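Local coordinates for probable ribosomal RNA small subunit methyltransferase from Thermus thermophilus, a protein that probably methylates 16S ribosomal RNA of the small subunit, using S-adenosyl-L-methionine as the methyl donor, in two crystal structures: PDB 2ZWV (chain A, 2.00 Å), residues Glu6-Leu11 and Ser287-Ala292; PDB 3DMF (chain B, 1.58 Å), residues Glu6-Leu11 and Ser287-Ala292. Both blocks share one frame: the second was fitted to the first on N, CA, C and O of the twelve residues, RMSD 0.19 Å. Numbering follows each deposited sequence.

Structure 1 (2ZWV); sequences EAYHRL and SDVDEA. With SAH (S-adenosyl-L-homocysteine), chain C.
Asp-288 OD1 is gripped by two donors: Tyr-8 OH at 2.7 Å, on the syn lone pair, and the adenine amino group N6 of SAH, 3.1 Å from OD1. Beside it Val-289 N donates to SAH N1 over 3.0 Å, so side chain and backbone together read the Watson-Crick edge of the adenine. Asp-288 and Val-289 belong to the loop after strand 283-286, an outermost strand of the Rossmann-like methyltransferase sheet; a type II' turn spans Asp-288 to Glu-291, and N-terminal helix 5-9 packs against it. Asp-288 CG lies anti to the backbone N (chi1 177°), which carries the carboxylate out to the tyrosine. OD2 forms a salt bridge with Lys-24 and accepts from water 1, which also bonds His-9 ND1. At the other end of the imidazole, NE2 donates to Asp-290 OD1 over 2.8 Å, bent at 140°; Asp-290 OD2 is paired with Arg-329. Val-289 CG2 lies 3.3 Å from Tyr-8 CE2, an apolar touch between the two side chains.

Structure 2 (3DMF); sequences EAYHRL and SDVDEA. With SAM (S-adenosylmethionine), chain D.
Two donors converge on Asp-288 OD1: Tyr-8 OH, 2.6 Å away on the syn lone pair, and the adenine amino group N6 of SAM, 2.9 Å from OD1. Val-289 N donates to SAM N1 at 2.9 Å, so that one side chain and one backbone amide together read the Watson-Crick edge of the adenine. With CG anti to the backbone N (chi1 178°), Asp-288 extends its carboxylate to the tyrosine. Its OD2 makes a salt bridge to Lys-24 and accepts from water 2, and that water is bonded to His-9 ND1 as well. The far end of the imidazole is held too: NE2 donates to Asp-290 OD1 across 2.9 Å, a bond bent at 142°, while Asp-290 OD2 pairs with Arg-329. Water 3 donates to that same OD2 and accepts a weak bond from His-9 NE2. In an apolar touch Val-289 CG2 approaches Tyr-8 CE2 to 3.5 Å, so helix 5-9 meets the type II' turn through both polar and apolar groups at the cofactor pocket.

What differs
The bonds joining helix and loop are kept: Tyr-8(A) OH to Asp-288(A) OD1 at 2.7 Å answers Tyr-8(B) OH to Asp-288(B) OD1 at 2.6 Å, and the His-9(A) NE2 bond to Asp-290(A) OD1 recurs between His-9(B) and Asp-290(B). Within the loop, Ser-287(A) OG still links Val-289(A) O with Ala-292(A) N, as Ser-287(B) does for Val-289(B) and Ala-292(B). Waters 1 and 2 occupy one place, bridging His-9(A) to Asp-288(A) and His-9(B) to Asp-288(B). In the packing, Tyr-8(A), His-9(A), Asp-288(A), Val-289(A) and Asp-290(A) keep their positions within the error, and the comparable CA atoms coincide. The bound group is what changes: S-adenosyl-L-homocysteine in structure 1, S-adenosylmethionine in structure 2, whose sulfur SD carries the extra methyl CE. Each ligand touches the same four residues, Tyr-8(A), Ser-287(A), Asp-288(A) and Val-289(A) or their counterparts. Here the adenine end is read, well away from the sulfur; consistent with this, these side chains do not move beyond the error, and this part of the pocket probably does not distinguish the two ligands. Water 3, between His-9(B) and Asp-290(B), is modelled in structure 2 alone.

Structure 1 (2ZWV)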
# COMPACT_ATOMS: atom_id res chain seq x y z
N GLU A 6 5.30 4.01 19.27
CA GLU A 6 4.57 5.24 19.57
C GLU A 6 4.84 6.27 18.47
O GLU A 6 3.91 6.87 17.93
CB GLU A 6 5.04 5.78 20.93
CG GLU A 6 4.22 6.94 21.50
CD GLU A 6 4.34 8.22 20.70
OE1 GLU A 6 5.49 8.63 20.42
OE2 GLU A 6 3.30 8.82 20.37
N ALA A 7 6.12 6.45 18.15
CA ALA A 7 6.53 7.40 17.12
C ALA A 7 6.02 7.05 15.73
O ALA A 7 5.67 7.93 14.95
CB ALA A 7 8.05 7.51 17.11
N TYR A 8 5.99 5.76 15.40
CA TYR A 8 5.52 5.36 14.08
C TYR A 8 4.04 5.65 13.88
O TYR A 8 3.63 6.11 12.81
CB TYR A 8 5.75 3.87 13.83
CG TYR A 8 5.20 3.45 12.49
CD1 TYR A 8 5.92 3.70 11.32
CD2 TYR A 8 3.91 2.92 12.37
CE1 TYR A 8 5.37 3.44 10.07
CE2 TYR A 8 3.35 2.66 11.12
CZ TYR A 8 4.08 2.92 9.97
OH TYR A 8 3.54 2.69 8.73
N HIS A 9 3.25 5.36 14.90
CA HIS A 9 1.81 5.57 14.84
C HIS A 9 1.39 6.99 15.16
O HIS A 9 0.22 7.34 15.03
CB HIS A 9 1.09 4.61 15.79
CG HIS A 9 1.13 3.18 15.35
ND1 HIS A 9 0.51 2.73 14.21
CD2 HIS A 9 1.72 2.09 15.91
CE1 HIS A 9 0.71 1.43 14.08
NE2 HIS A 9 1.44 1.02 15.10
N ARG A 10 2.34 7.82 15.57
CA ARG A 10 2.03 9.20 15.93
C ARG A 10 1.63 10.05 14.73
O ARG A 10 2.28 10.03 13.68
CB ARG A 10 3.23 9.84 16.65
CG ARG A 10 3.04 11.33 16.95
CD ARG A 10 4.02 11.85 17.99
NE ARG A 10 3.80 11.25 19.30
CZ ARG A 10 4.15 11.81 20.46
NH1 ARG A 10 4.74 13.00 20.46
NH2 ARG A 10 3.93 11.18 21.60
N LEU A 11 0.54 10.80 14.89
CA LEU A 11 0.06 11.69 13.84
C LEU A 11 0.54 13.09 14.18
O LEU A 11 0.18 13.64 15.22
CB LEU A 11 -1.46 11.67 13.75
CG LEU A 11 -2.14 10.33 13.45
CD1 LEU A 11 -3.63 10.57 13.26
CD2 LEU A 11 -1.55 9.71 12.19
N SER A 287 -5.00 -2.25 7.45
CA SER A 287 -4.41 -1.60 8.60
C SER A 287 -2.98 -1.10 8.40
O SER A 287 -2.21 -1.67 7.63
CB SER A 287 -4.44 -2.57 9.80
OG SER A 287 -3.66 -2.10 10.88
N ASP A 288 -2.65 -0.02 9.11
CA ASP A 288 -1.32 0.57 9.07
C ASP A 288 -0.57 -0.18 10.16
O ASP A 288 -0.63 0.18 11.34
CB ASP A 288 -1.39 2.07 9.39
CG ASP A 288 -0.02 2.72 9.44
OD1 ASP A 288 0.93 2.15 8.87
OD2 ASP A 288 0.09 3.80 10.05
N VAL A 289 0.11 -1.25 9.76
CA VAL A 289 0.82 -2.11 10.69
C VAL A 289 -0.23 -2.72 11.62
O VAL A 289 -1.17 -3.35 11.15
CB VAL A 289 1.88 -1.33 11.50
CG1 VAL A 289 2.76 -2.29 12.28
CG2 VAL A 289 2.73 -0.50 10.56
N ASP A 290 -0.09 -2.51 12.93
CA ASP A 290 -1.05 -3.07 13.88
C ASP A 290 -2.08 -2.06 14.40
O ASP A 290 -2.65 -2.25 15.47
CB ASP A 290 -0.30 -3.70 15.06
CG ASP A 290 0.45 -2.67 15.88
OD1 ASP A 290 1.03 -1.75 15.28
OD2 ASP A 290 0.48 -2.79 17.12
N GLU A 291 -2.32 -1.01 13.62
CA GLU A 291 -3.28 0.03 14.00
C GLU A 291 -4.69 -0.51 14.22
O GLU A 291 -5.40 -0.08 15.13
CB GLU A 291 -3.31 1.11 12.92
CG GLU A 291 -4.45 2.11 13.02
CD GLU A 291 -5.48 1.93 11.90
OE1 GLU A 291 -5.13 1.35 10.85
OE2 GLU A 291 -6.62 2.39 12.07
N ALA A 292 -5.10 -1.47 13.39
CA ALA A 292 -6.43 -2.06 13.47
C ALA A 292 -6.64 -3.01 14.64
O ALA A 292 -7.78 -3.36 14.96
CB ALA A 292 -6.74 -2.78 12.17
N SAH C . 3.45 -10.71 2.53
CA SAH C . 3.26 -10.55 1.08
CB SAH C . 3.70 -9.15 0.66
CG SAH C . 5.03 -8.78 0.73
SD SAH C . 5.54 -7.17 0.24
C SAH C . 4.11 -11.59 0.35
O SAH C . 3.92 -11.70 -0.89
OXT SAH C . 4.92 -12.25 1.02
C5' SAH C . 5.19 -6.20 1.75
C4' SAH C . 3.70 -5.99 2.01
O4' SAH C . 3.57 -5.08 3.12
C3' SAH C . 3.04 -5.29 0.81
O3' SAH C . 1.71 -5.77 0.63
C2' SAH C . 3.01 -3.83 1.27
O2' SAH C . 1.94 -3.16 0.61
C1' SAH C . 2.62 -4.09 2.72
N9 SAH C . 2.74 -2.86 3.54
C8 SAH C . 3.46 -1.78 3.24
N7 SAH C . 3.32 -0.87 4.20
C5 SAH C . 2.50 -1.36 5.11
C6 SAH C . 1.99 -0.89 6.32
N6 SAH C . 2.30 0.34 6.75
N1 SAH C . 1.17 -1.67 7.03
C2 SAH C . 0.84 -2.87 6.60
N3 SAH C . 1.30 -3.36 5.46
C4 SAH C . 2.13 -2.63 4.70
O HOH W 1 -1.22 4.06 12.24

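Structure 2 (3DMF)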
# COMPACT_ATOMS: atom_id res chain seq x y z
N GLU B 6 4.99 4.03 19.32
CA GLU B 6 4.21 5.27 19.45
C GLU B 6 4.65 6.33 18.44
O GLU B 6 3.80 7.02 17.86
CB GLU B 6 4.27 5.81 20.91
CG GLU B 6 3.36 7.04 21.19
CD GLU B 6 4.03 8.37 20.83
OE1 GLU B 6 5.28 8.46 20.89
OE2 GLU B 6 3.29 9.34 20.48
N ALA B 7 5.96 6.46 18.21
CA ALA B 7 6.44 7.41 17.20
C ALA B 7 6.04 7.01 15.77
O ALA B 7 5.68 7.87 14.98
CB ALA B 7 7.92 7.60 17.29
N TYR B 8 6.09 5.71 15.46
CA TYR B 8 5.65 5.25 14.15
C TYR B 8 4.17 5.66 13.92
O TYR B 8 3.79 6.13 12.83
CB TYR B 8 5.85 3.72 13.94
CG TYR B 8 5.25 3.37 12.61
CD1 TYR B 8 5.93 3.64 11.42
CD2 TYR B 8 3.92 2.94 12.52
CE1 TYR B 8 5.34 3.43 10.18
CE2 TYR B 8 3.31 2.73 11.29
CZ TYR B 8 4.01 2.97 10.12
OH TYR B 8 3.41 2.81 8.89
N HIS B 9 3.35 5.46 14.94
CA HIS B 9 1.92 5.64 14.83
C HIS B 9 1.45 7.08 15.08
O HIS B 9 0.27 7.38 14.91
CB HIS B 9 1.17 4.70 15.77
CG HIS B 9 1.16 3.28 15.31
ND1 HIS B 9 0.52 2.87 14.17
CD2 HIS B 9 1.69 2.16 15.87
CE1 HIS B 9 0.66 1.56 14.03
NE2 HIS B 9 1.36 1.10 15.06
N ARG B 10 2.39 7.94 15.49
CA ARG B 10 2.03 9.31 15.86
C ARG B 10 1.71 10.15 14.64
O ARG B 10 2.42 10.09 13.64
CB ARG B 10 3.17 9.99 16.61
CG ARG B 10 2.74 11.38 17.12
CD ARG B 10 3.78 12.12 17.91
NE ARG B 10 5.10 12.12 17.30
CZ ARG B 10 6.17 11.57 17.86
NH1 ARG B 10 6.06 10.95 19.03
NH2 ARG B 10 7.36 11.62 17.27
N LEU B 11 0.64 10.95 14.77
CA LEU B 11 0.24 11.92 13.73
C LEU B 11 0.75 13.28 14.18
O LEU B 11 0.42 13.72 15.29
CB LEU B 11 -1.28 11.95 13.56
CG LEU B 11 -2.02 10.61 13.37
CD1 LEU B 11 -3.49 10.86 13.06
CD2 LEU B 11 -1.38 9.80 12.29
N SER B 287 -5.12 -2.05 7.56
CA SER B 287 -4.47 -1.60 8.80
C SER B 287 -3.09 -1.02 8.50
O SER B 287 -2.38 -1.55 7.67
CB SER B 287 -4.29 -2.81 9.73
OG SER B 287 -3.75 -2.44 11.00
N ASP B 288 -2.76 0.07 9.17
CA ASP B 288 -1.40 0.62 9.13
C ASP B 288 -0.62 -0.13 10.20
O ASP B 288 -0.78 0.12 11.40
CB ASP B 288 -1.43 2.11 9.47
CG ASP B 288 -0.04 2.73 9.49
OD1 ASP B 288 0.92 2.09 8.96
OD2 ASP B 288 0.05 3.87 9.96
N VAL B 289 0.19 -1.08 9.75
CA VAL B 289 0.87 -2.06 10.63
C VAL B 289 -0.20 -2.69 11.56
O VAL B 289 -1.18 -3.26 11.05
CB VAL B 289 2.10 -1.46 11.35
CG1 VAL B 289 2.99 -2.59 11.91
CG2 VAL B 289 2.95 -0.60 10.37
N ASP B 290 -0.05 -2.55 12.87
CA ASP B 290 -0.98 -3.18 13.80
C ASP B 290 -2.07 -2.24 14.33
O ASP B 290 -2.69 -2.50 15.36
CB ASP B 290 -0.22 -3.81 14.99
CG ASP B 290 0.52 -2.79 15.81
OD1 ASP B 290 0.83 -1.69 15.31
OD2 ASP B 290 0.81 -3.10 17.00
N GLU B 291 -2.33 -1.15 13.62
CA GLU B 291 -3.28 -0.15 14.07
C GLU B 291 -4.70 -0.72 14.27
O GLU B 291 -5.42 -0.27 15.18
CB GLU B 291 -3.25 1.04 13.07
CG GLU B 291 -4.41 1.98 13.10
CD GLU B 291 -5.38 1.71 12.00
OE1 GLU B 291 -4.97 1.19 10.93
OE2 GLU B 291 -6.55 2.04 12.19
N ALA B 292 -5.07 -1.70 13.45
CA ALA B 292 -6.43 -2.28 13.50
C ALA B 292 -6.64 -3.26 14.65
O ALA B 292 -7.78 -3.63 14.93
CB ALA B 292 -6.76 -2.99 12.19
N SAM D . 3.03 -10.83 2.27
CA SAM D . 2.87 -10.59 0.80
C SAM D . 3.77 -11.54 0.02
O SAM D . 4.65 -12.12 0.63
OXT SAM D . 3.60 -11.68 -1.19
CB SAM D . 3.23 -9.16 0.39
CG SAM D . 4.67 -8.74 0.73
SD SAM D . 5.12 -7.09 0.10
CE SAM D . 6.93 -7.22 0.05
C5' SAM D . 4.94 -6.02 1.55
C4' SAM D . 3.49 -5.64 1.85
O4' SAM D . 3.54 -4.68 2.91
C3' SAM D . 2.72 -5.02 0.67
O3' SAM D . 1.54 -5.75 0.45
C2' SAM D . 2.45 -3.60 1.18
O2' SAM D . 1.30 -2.94 0.63
C1' SAM D . 2.44 -3.83 2.68
N9 SAM D . 2.59 -2.59 3.46
C8 SAM D . 3.28 -1.44 3.14
N7 SAM D . 3.14 -0.56 4.17
C5 SAM D . 2.37 -1.14 5.12
C6 SAM D . 1.88 -0.70 6.35
N6 SAM D . 2.10 0.52 6.85
N1 SAM D . 1.12 -1.58 7.08
C2 SAM D . 0.78 -2.83 6.63
N3 SAM D . 1.22 -3.28 5.40
C4 SAM D . 2.02 -2.42 4.68
O HOH W 2 -1.33 4.14 12.37
O HOH W 3 2.41 -0.80 17.60